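Local coordinates for protein putative deoxyribonuclease yjjV (Escherichia coli, PDB 1ZZM) that probably hydrolyses ester bonds, as a TatD-type member of the metal-dependent hydrolase superfamily that binds two divalent metal cations per subunit, at residues L120-S134 and L145-H157. Residues are numbered along the deposited sequence; the frame is centred on the assembly and turned at random.
Sequences LKLAKRYDLPVILHS and LKRHDLPRTGVVH. With ZN (zinc ion), chain C; ZN (zinc ion), chain D.
V130, I131 and L132 pair in parallel with G154, V155 and V156, joining neighbouring strands of the TIM barrel across a right-handed beta-alpha-beta crossover, while the helices ending at R125 and H148 pack outside them. The ladder runs from V130 N to T153 O, through V155 N to V130 O and L132 N to V155 O, to H157 N on L132 O (2.8 Å). G154 suits its place: its CA lies 3.1 Å from V130 O, and its backbone angles would jam any CB against the preceding carbonyl.

V130, L132 and V156 face outward to the helices. L150 CD2 wedges between L120 CD2 (3.6 Å), A123 CB and V130 CG1, the small alanine letting the loop lie close to helix 109-125; L132 CD1 meets both methyls of L145 tip to tip. On the barrel's inner face I131 and V155 lie side by side against F256, at the end of helix 241-256.

Polar links join the helix ends and the loops leading into the strands. K124, bent at chi3 (75°), lays its aliphatic part across L150 and gives NZ to a lone pair of H148 O. R152 folds back at chi2 (-71°) into a side-on salt bridge with D127; carboxylate and guanidinium planes are 45° apart, so NE meets OD1 from above the carboxylate plane while NH2 takes the syn side of OD2. H148 also binds a peripheral zinc with D117 and H144.

At the C-terminal end of the barrel strands, hydrogen bonds from H133 NE2 to D101 and H157 ND1 to E205 would fix each ring's rotation; both share an active-site zinc with E97: H133 ND1 at 2.0 Å, H157 NE2 at 2.1 Å.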
ATOM      1  N   LEU A 120     -14.500   0.095   5.337  1.00 12.42           N
ATOM      2  CA  LEU A 120     -14.910  -0.056   3.949  1.00 12.47           C
ATOM      3  C   LEU A 120     -16.154   0.817   3.756  1.00 13.49           C
ATOM      4  O   LEU A 120     -16.342   1.409   2.696  1.00 11.73           O
ATOM      5  CB  LEU A 120     -15.193  -1.535   3.618  1.00 11.49           C
ATOM      6  CG  LEU A 120     -13.931  -2.426   3.501  1.00 12.95           C
ATOM      7  CD1 LEU A 120     -14.334  -3.829   3.099  1.00 12.84           C
ATOM      8  CD2 LEU A 120     -12.941  -1.862   2.458  1.00 13.27           C
ATOM      9  N   LYS A 121     -17.002   0.913   4.776  1.00 12.81           N
ATOM     10  CA  LYS A 121     -18.181   1.755   4.655  1.00 13.82           C
ATOM     11  C   LYS A 121     -17.763   3.226   4.504  1.00 12.84           C
ATOM     12  O   LYS A 121     -18.389   3.957   3.737  1.00 11.90           O
ATOM     13  CB  LYS A 121     -19.111   1.610   5.874  1.00 15.90           C
ATOM     14  CG  LYS A 121     -19.826   0.280   5.952  1.00 22.43           C
ATOM     15  CD  LYS A 121     -20.848   0.288   7.088  1.00 30.45           C
ATOM     16  CE  LYS A 121     -21.915  -0.789   6.867  1.00 36.92           C
ATOM     17  NZ  LYS A 121     -21.435  -2.194   7.120  1.00 41.91           N
ATOM     18  N   LEU A 122     -16.716   3.648   5.217  1.00  9.61           N
ATOM     19  CA  LEU A 122     -16.251   5.024   5.122  1.00 10.48           C
ATOM     20  C   LEU A 122     -15.660   5.337   3.750  1.00 12.35           C
ATOM     21  O   LEU A 122     -15.892   6.416   3.196  1.00 12.76           O
ATOM     22  CB  LEU A 122     -15.228   5.348   6.208  1.00 11.67           C
ATOM     23  CG  LEU A 122     -15.860   5.512   7.588  1.00 13.54           C
ATOM     24  CD1 LEU A 122     -14.809   5.589   8.701  1.00 14.33           C
ATOM     25  CD2 LEU A 122     -16.712   6.788   7.562  1.00 11.62           C
ATOM     26  N   ALA A 123     -14.924   4.386   3.186  1.00 14.66           N
ATOM     27  CA  ALA A 123     -14.340   4.588   1.868  1.00 14.78           C
ATOM     28  C   ALA A 123     -15.484   4.769   0.878  1.00 14.75           C
ATOM     29  O   ALA A 123     -15.386   5.604  -0.022  1.00 15.89           O
ATOM     30  CB  ALA A 123     -13.453   3.406   1.475  1.00 11.65           C
ATOM     31  N   LYS A 124     -16.563   4.005   1.039  1.00 12.92           N
ATOM     32  CA  LYS A 124     -17.703   4.147   0.129  1.00 16.76           C
ATOM     33  C   LYS A 124     -18.372   5.488   0.296  1.00 14.71           C
ATOM     34  O   LYS A 124     -18.702   6.147  -0.688  1.00 16.06           O
ATOM     35  CB  LYS A 124     -18.727   3.032   0.352  1.00 14.72           C
ATOM     36  CG  LYS A 124     -18.308   1.744  -0.350  1.00 19.62           C
ATOM     37  CD  LYS A 124     -19.013   0.506   0.204  1.00 25.37           C
ATOM     38  CE  LYS A 124     -20.432   0.407  -0.242  1.00 25.56           C
ATOM     39  NZ  LYS A 124     -20.970  -0.919   0.209  1.00 24.99           N
ATOM     40  N   ARG A 125     -18.563   5.894   1.549  1.00 13.49           N
ATOM     41  CA  ARG A 125     -19.220   7.165   1.841  1.00 14.47           C
ATOM     42  C   ARG A 125     -18.451   8.356   1.266  1.00 15.88           C
ATOM     43  O   ARG A 125     -19.032   9.294   0.706  1.00 14.37           O
ATOM     44  CB  ARG A 125     -19.355   7.359   3.364  1.00 16.19           C
ATOM     45  CG  ARG A 125     -19.995   8.699   3.731  1.00 16.64           C
ATOM     46  CD  ARG A 125     -20.150   8.879   5.231  1.00 18.23           C
ATOM     47  NE  ARG A 125     -20.599  10.230   5.567  1.00 17.24           N
ATOM     48  CZ  ARG A 125     -20.755  10.675   6.809  1.00 20.55           C
ATOM     49  NH1 ARG A 125     -20.484   9.878   7.837  1.00 19.76           N
ATOM     50  NH2 ARG A 125     -21.207  11.907   7.019  1.00 23.86           N
ATOM     51  N   TYR A 126     -17.136   8.323   1.402  1.00 12.40           N
ATOM     52  CA  TYR A 126     -16.324   9.430   0.936  1.00 14.31           C
ATOM     53  C   TYR A 126     -15.733   9.246  -0.458  1.00 13.44           C
ATOM     54  O   TYR A 126     -14.925  10.066  -0.888  1.00 11.97           O
ATOM     55  CB  TYR A 126     -15.247   9.710   1.980  1.00 13.34           C
ATOM     56  CG  TYR A 126     -15.864  10.306   3.240  1.00 16.10           C
ATOM     57  CD1 TYR A 126     -16.351  11.613   3.228  1.00 15.16           C
ATOM     58  CD2 TYR A 126     -16.054   9.541   4.404  1.00 15.65           C
ATOM     59  CE1 TYR A 126     -17.011  12.159   4.328  1.00 18.60           C
ATOM     60  CE2 TYR A 126     -16.731  10.087   5.530  1.00 16.21           C
ATOM     61  CZ  TYR A 126     -17.198  11.399   5.471  1.00 18.85           C
ATOM     62  OH  TYR A 126     -17.830  11.991   6.545  1.00 15.67           O
ATOM     63  N   ASP A 127     -16.138   8.160  -1.125  1.00 12.99           N
ATOM     64  CA  ASP A 127     -15.719   7.854  -2.501  1.00 13.09           C
ATOM     65  C   ASP A 127     -14.199   7.779  -2.623  1.00 14.05           C
ATOM     66  O   ASP A 127     -13.594   8.505  -3.407  1.00 12.36           O
ATOM     67  CB  ASP A 127     -16.307   8.954  -3.420  1.00 18.32           C
ATOM     68  CG  ASP A 127     -16.266   8.593  -4.924  1.00 20.74           C
ATOM     69  OD1 ASP A 127     -16.289   7.401  -5.289  1.00 20.32           O
ATOM     70  OD2 ASP A 127     -16.221   9.535  -5.746  1.00 22.64           O
ATOM     71  N   LEU A 128     -13.580   6.895  -1.844  1.00 11.01           N
ATOM     72  CA  LEU A 128     -12.119   6.751  -1.869  1.00 12.04           C
ATOM     73  C   LEU A 128     -11.712   5.312  -2.040  1.00 12.35           C
ATOM     74  O   LEU A 128     -12.458   4.416  -1.649  1.00 16.13           O
ATOM     75  CB  LEU A 128     -11.509   7.212  -0.539  1.00 12.25           C
ATOM     76  CG  LEU A 128     -11.614   8.709  -0.261  1.00 13.58           C
ATOM     77  CD1 LEU A 128     -11.346   9.035   1.228  1.00 16.97           C
ATOM     78  CD2 LEU A 128     -10.604   9.375  -1.161  1.00 13.00           C
ATOM     79  N   PRO A 129     -10.542   5.066  -2.662  1.00 11.34           N
ATOM     80  CA  PRO A 129     -10.071   3.695  -2.828  1.00 12.84           C
ATOM     81  C   PRO A 129      -9.455   3.311  -1.473  1.00 10.62           C
ATOM     82  O   PRO A 129      -9.254   4.180  -0.628  1.00 13.15           O
ATOM     83  CB  PRO A 129      -9.001   3.811  -3.914  1.00 11.00           C
ATOM     84  CG  PRO A 129      -8.394   5.158  -3.668  1.00 13.08           C
ATOM     85  CD  PRO A 129      -9.640   6.028  -3.322  1.00 13.29           C
ATOM     86  N   VAL A 130      -9.154   2.024  -1.272  1.00 10.52           N
ATOM     87  CA  VAL A 130      -8.555   1.561  -0.027  1.00  8.50           C
ATOM     88  C   VAL A 130      -7.191   0.936  -0.275  1.00  9.88           C
ATOM     89  O   VAL A 130      -6.913   0.390  -1.358  1.00 12.16           O
ATOM     90  CB  VAL A 130      -9.462   0.509   0.670  1.00  8.42           C
ATOM     91  CG1 VAL A 130     -10.803   1.186   1.115  1.00  5.17           C
ATOM     92  CG2 VAL A 130      -9.784  -0.645  -0.313  1.00  8.52           C
ATOM     93  N   ILE A 131      -6.322   1.051   0.718  1.00 10.81           N
ATOM     94  CA  ILE A 131      -4.982   0.455   0.683  1.00 10.87           C
ATOM     95  C   ILE A 131      -5.115  -0.666   1.695  1.00 11.01           C
ATOM     96  O   ILE A 131      -5.323  -0.442   2.900  1.00 10.50           O
ATOM     97  CB  ILE A 131      -3.892   1.470   1.112  1.00  9.05           C
ATOM     98  CG1 ILE A 131      -3.640   2.451  -0.048  1.00  7.72           C
ATOM     99  CG2 ILE A 131      -2.587   0.732   1.486  1.00 10.56           C
ATOM    100  CD1 ILE A 131      -2.553   3.552   0.275  1.00 10.19           C
ATOM    101  N   LEU A 132      -4.995  -1.878   1.186  1.00 10.66           N
ATOM    102  CA  LEU A 132      -5.213  -3.061   1.980  1.00  9.96           C
ATOM    103  C   LEU A 132      -3.997  -3.897   2.319  1.00  9.53           C
ATOM    104  O   LEU A 132      -3.113  -4.120   1.483  1.00  9.03           O
ATOM    105  CB  LEU A 132      -6.230  -3.956   1.254  1.00  9.95           C
ATOM    106  CG  LEU A 132      -7.603  -3.366   0.963  1.00 12.20           C
ATOM    107  CD1 LEU A 132      -8.252  -4.158  -0.208  1.00  9.98           C
ATOM    108  CD2 LEU A 132      -8.468  -3.419   2.239  1.00  9.91           C
ATOM    109  N   HIS A 133      -4.026  -4.377   3.562  1.00 11.11           N
ATOM    110  CA  HIS A 133      -3.019  -5.266   4.140  1.00 10.40           C
ATOM    111  C   HIS A 133      -3.709  -6.621   4.232  1.00  9.33           C
ATOM    112  O   HIS A 133      -4.871  -6.716   4.658  1.00 12.77           O
ATOM    113  CB  HIS A 133      -2.670  -4.798   5.559  1.00  9.01           C
ATOM    114  CG  HIS A 133      -1.677  -5.672   6.276  1.00 11.30           C
ATOM    115  ND1 HIS A 133      -0.319  -5.465   6.219  1.00 10.32           N
ATOM    116  CD2 HIS A 133      -1.858  -6.715   7.119  1.00 10.28           C
ATOM    117  CE1 HIS A 133       0.301  -6.333   7.000  1.00 13.26           C
ATOM    118  NE2 HIS A 133      -0.614  -7.108   7.557  1.00 11.45           N
ATOM    119  N   SER A 134      -3.001  -7.673   3.835  1.00  9.37           N
ATOM    120  CA  SER A 134      -3.571  -9.013   3.898  1.00 11.05           C
ATOM    121  C   SER A 134      -2.432  -9.988   4.129  1.00 13.30           C
ATOM    122  O   SER A 134      -1.509 -10.090   3.320  1.00 15.24           O
ATOM    123  CB  SER A 134      -4.290  -9.373   2.597  1.00 11.60           C
ATOM    124  OG  SER A 134      -5.009 -10.617   2.746  1.00 14.05           O
ATOM    125  N   LEU A 145     -14.477  -7.954   0.078  1.00 12.53           N
ATOM    126  CA  LEU A 145     -14.449  -6.991  -1.045  1.00 12.98           C
ATOM    127  C   LEU A 145     -15.571  -7.272  -2.043  1.00 14.13           C
ATOM    128  O   LEU A 145     -16.219  -6.343  -2.559  1.00 14.16           O
ATOM    129  CB  LEU A 145     -13.109  -7.022  -1.772  1.00 11.43           C
ATOM    130  CG  LEU A 145     -11.903  -6.751  -0.840  1.00 13.54           C
ATOM    131  CD1 LEU A 145     -10.595  -6.909  -1.630  1.00 11.82           C
ATOM    132  CD2 LEU A 145     -11.995  -5.367  -0.233  1.00 13.52           C
ATOM    133  N   LYS A 146     -15.769  -8.547  -2.361  1.00 11.30           N
ATOM    134  CA  LYS A 146     -16.832  -8.876  -3.289  1.00 16.64           C
ATOM    135  C   LYS A 146     -18.183  -8.391  -2.734  1.00 15.43           C
ATOM    136  O   LYS A 146     -18.948  -7.741  -3.432  1.00 13.89           O
ATOM    137  CB  LYS A 146     -16.872 -10.376  -3.550  1.00 15.91           C
ATOM    138  CG  LYS A 146     -17.935 -10.768  -4.613  1.00 19.99           C
ATOM    139  CD  LYS A 146     -18.198 -12.261  -4.576  1.00 30.11           C
ATOM    140  CE  LYS A 146     -19.250 -12.702  -5.606  1.00 31.88           C
ATOM    141  NZ  LYS A 146     -18.664 -12.764  -6.979  1.00 38.76           N
ATOM    142  N   ARG A 147     -18.458  -8.674  -1.469  1.00 13.99           N
ATOM    143  CA  ARG A 147     -19.720  -8.266  -0.867  1.00 15.41           C
ATOM    144  C   ARG A 147     -19.984  -6.781  -0.783  1.00 16.44           C
ATOM    145  O   ARG A 147     -21.091  -6.321  -1.080  1.00 17.56           O
ATOM    146  CB  ARG A 147     -19.824  -8.829   0.555  1.00 16.38           C
ATOM    147  CG  ARG A 147     -19.996 -10.315   0.549  1.00 21.02           C
ATOM    148  CD  ARG A 147     -20.217 -10.862   1.915  1.00 24.81           C
ATOM    149  NE  ARG A 147     -20.558 -12.280   1.807  1.00 27.32           N
ATOM    150  CZ  ARG A 147     -20.361 -13.156   2.778  1.00 31.56           C
ATOM    151  NH1 ARG A 147     -19.826 -12.754   3.918  1.00 27.39           N
ATOM    152  NH2 ARG A 147     -20.687 -14.432   2.599  1.00 32.63           N
ATOM    153  N   HIS A 148     -18.968  -6.016  -0.399  1.00 14.34           N
ATOM    154  CA  HIS A 148     -19.189  -4.601  -0.202  1.00 13.51           C
ATOM    155  C   HIS A 148     -19.071  -3.710  -1.420  1.00 15.36           C
ATOM    156  O   HIS A 148     -19.481  -2.567  -1.375  1.00 15.83           O
ATOM    157  CB  HIS A 148     -18.361  -4.168   0.999  1.00 14.29           C
ATOM    158  CG  HIS A 148     -18.629  -5.033   2.192  1.00 16.36           C
ATOM    159  ND1 HIS A 148     -19.908  -5.235   2.679  1.00 18.25           N
ATOM    160  CD2 HIS A 148     -17.819  -5.843   2.915  1.00 14.42           C
ATOM    161  CE1 HIS A 148     -19.871  -6.132   3.646  1.00 19.19           C
ATOM    162  NE2 HIS A 148     -18.616  -6.521   3.805  1.00 14.60           N
ATOM    163  N   ASP A 149     -18.517  -4.262  -2.497  1.00 14.76           N
ATOM    164  CA  ASP A 149     -18.467  -3.591  -3.792  1.00 16.78           C
ATOM    165  C   ASP A 149     -18.155  -2.097  -3.744  1.00 16.96           C
ATOM    166  O   ASP A 149     -19.022  -1.244  -3.961  1.00 16.75           O
ATOM    167  CB  ASP A 149     -19.827  -3.858  -4.458  1.00 18.94           C
ATOM    168  CG  ASP A 149     -19.927  -3.299  -5.852  1.00 22.25           C
ATOM    169  OD1 ASP A 149     -18.909  -3.240  -6.590  1.00 20.92           O
ATOM    170  OD2 ASP A 149     -21.058  -2.928  -6.209  1.00 27.61           O
ATOM    171  N   LEU A 150     -16.906  -1.781  -3.455  1.00 12.84           N
ATOM    172  CA  LEU A 150     -16.480  -0.387  -3.386  1.00 14.90           C
ATOM    173  C   LEU A 150     -16.246   0.097  -4.809  1.00 12.94           C
ATOM    174  O   LEU A 150     -15.438  -0.476  -5.531  1.00 12.56           O
ATOM    175  CB  LEU A 150     -15.165  -0.257  -2.604  1.00 12.83           C
ATOM    176  CG  LEU A 150     -15.230  -0.466  -1.094  1.00 19.76           C
ATOM    177  CD1 LEU A 150     -15.509  -1.925  -0.805  1.00 22.99           C
ATOM    178  CD2 LEU A 150     -13.909  -0.009  -0.451  1.00 21.29           C
ATOM    179  N   PRO A 151     -16.938   1.172  -5.229  1.00 16.57           N
ATOM    180  CA  PRO A 151     -16.780   1.714  -6.582  1.00 15.20           C
ATOM    181  C   PRO A 151     -15.322   2.047  -6.944  1.00 15.22           C
ATOM    182  O   PRO A 151     -14.897   1.856  -8.086  1.00 14.06           O
ATOM    183  CB  PRO A 151     -17.627   2.983  -6.542  1.00 15.43           C
ATOM    184  CG  PRO A 151     -18.692   2.642  -5.606  1.00 19.37           C
ATOM    185  CD  PRO A 151     -17.965   1.928  -4.488  1.00 13.98           C
ATOM    186  N   ARG A 152     -14.554   2.540  -5.976  1.00  9.99           N
ATOM    187  CA  ARG A 152     -13.165   2.920  -6.271  1.00 10.59           C
ATOM    188  C   ARG A 152     -12.130   1.861  -6.008  1.00  9.21           C
ATOM    189  O   ARG A 152     -10.937   2.109  -6.205  1.00  9.77           O
ATOM    190  CB  ARG A 152     -12.790   4.151  -5.459  1.00 10.98           C
ATOM    191  CG  ARG A 152     -13.720   5.304  -5.681  1.00 18.30           C
ATOM    192  CD  ARG A 152     -13.527   5.881  -7.077  1.00 25.36           C
ATOM    193  NE  ARG A 152     -14.331   7.090  -7.188  1.00 32.44           N
ATOM    194  CZ  ARG A 152     -14.272   7.955  -8.195  1.00 36.75           C
ATOM    195  NH1 ARG A 152     -13.432   7.759  -9.213  1.00 36.88           N
ATOM    196  NH2 ARG A 152     -15.065   9.020  -8.175  1.00 37.49           N
ATOM    197  N   THR A 153     -12.600   0.688  -5.599  1.00  8.45           N
ATOM    198  CA  THR A 153     -11.767  -0.433  -5.214  1.00  7.59           C
ATOM    199  C   THR A 153     -10.506  -0.024  -4.446  1.00  8.71           C
ATOM    200  O   THR A 153     -10.629   0.653  -3.430  1.00  9.16           O
ATOM    201  CB  THR A 153     -11.436  -1.389  -6.420  1.00  6.68           C
ATOM    202  OG1 THR A 153     -10.645  -0.707  -7.405  1.00 10.27           O
ATOM    203  CG2 THR A 153     -12.779  -1.889  -7.037  1.00  9.43           C
ATOM    204  N   GLY A 154      -9.335  -0.470  -4.897  1.00 10.56           N
ATOM    205  CA  GLY A 154      -8.112  -0.188  -4.168  1.00  9.80           C
ATOM    206  C   GLY A 154      -6.972  -1.107  -4.585  1.00  8.16           C
ATOM    207  O   GLY A 154      -6.958  -1.632  -5.704  1.00 10.86           O
ATOM    208  N   VAL A 155      -6.006  -1.286  -3.686  1.00 10.51           N
ATOM    209  CA  VAL A 155      -4.835  -2.122  -3.946  1.00  8.12           C
ATOM    210  C   VAL A 155      -4.625  -3.083  -2.770  1.00 10.26           C
ATOM    211  O   VAL A 155      -4.811  -2.701  -1.609  1.00 10.72           O
ATOM    212  CB  VAL A 155      -3.516  -1.252  -4.101  1.00  7.73           C
ATOM    213  CG1 VAL A 155      -3.356  -0.277  -2.912  1.00 11.15           C
ATOM    214  CG2 VAL A 155      -2.284  -2.165  -4.187  1.00  8.50           C
ATOM    215  N   VAL A 156      -4.293  -4.333  -3.070  1.00  7.56           N
ATOM    216  CA  VAL A 156      -3.936  -5.266  -2.010  1.00  8.86           C
ATOM    217  C   VAL A 156      -2.418  -5.123  -2.021  1.00  8.95           C
ATOM    218  O   VAL A 156      -1.724  -5.628  -2.905  1.00 10.89           O
ATOM    219  CB  VAL A 156      -4.334  -6.705  -2.315  1.00  7.56           C
ATOM    220  CG1 VAL A 156      -3.749  -7.633  -1.191  1.00  7.24           C
ATOM    221  CG2 VAL A 156      -5.866  -6.805  -2.302  1.00  9.10           C
ATOM    222  N   HIS A 157      -1.892  -4.391  -1.050  1.00 10.98           N
ATOM    223  CA  HIS A 157      -0.455  -4.112  -1.027  1.00  8.65           C
ATOM    224  C   HIS A 157       0.440  -5.289  -0.620  1.00 10.94           C
ATOM    225  O   HIS A 157      -0.030  -6.266  -0.023  1.00 10.00           O
ATOM    226  CB  HIS A 157      -0.204  -2.912  -0.109  1.00  7.68           C
ATOM    227  CG  HIS A 157       0.452  -3.266   1.191  1.00  8.95           C
ATOM    228  ND1 HIS A 157       1.815  -3.462   1.312  1.00  9.74           N
ATOM    229  CD2 HIS A 157      -0.078  -3.525   2.413  1.00  8.76           C
ATOM    230  CE1 HIS A 157       2.094  -3.828   2.554  1.00 10.44           C
ATOM    231  NE2 HIS A 157       0.968  -3.875   3.239  1.00 10.56           N
TER
HETATM  232 ZN    ZN C 402       0.802  -4.015   5.326  1.00 12.72          ZN
HETATM  233 ZN    ZN D 403     -17.767  -7.677   5.215  1.00 14.43          ZN
HETATM  234  O   HOH W   1     -15.150   3.339  -3.065  1.00 13.40           O
HETATM  235  O   HOH W   2     -12.634   2.053  -2.271  1.00 39.08           O
HETATM  236  O   HOH W   3      -0.463  -7.011   2.893  1.00 18.61           O
HETATM  237  O   HOH W   4      -0.837  -8.742   0.543  1.00 36.19           O
HETATM  238  O   HOH W   5       1.995  -2.781   6.425  1.00 10.79           O
HETATM  239  O   HOH W   6       2.732  -5.481   5.427  1.00 13.41           O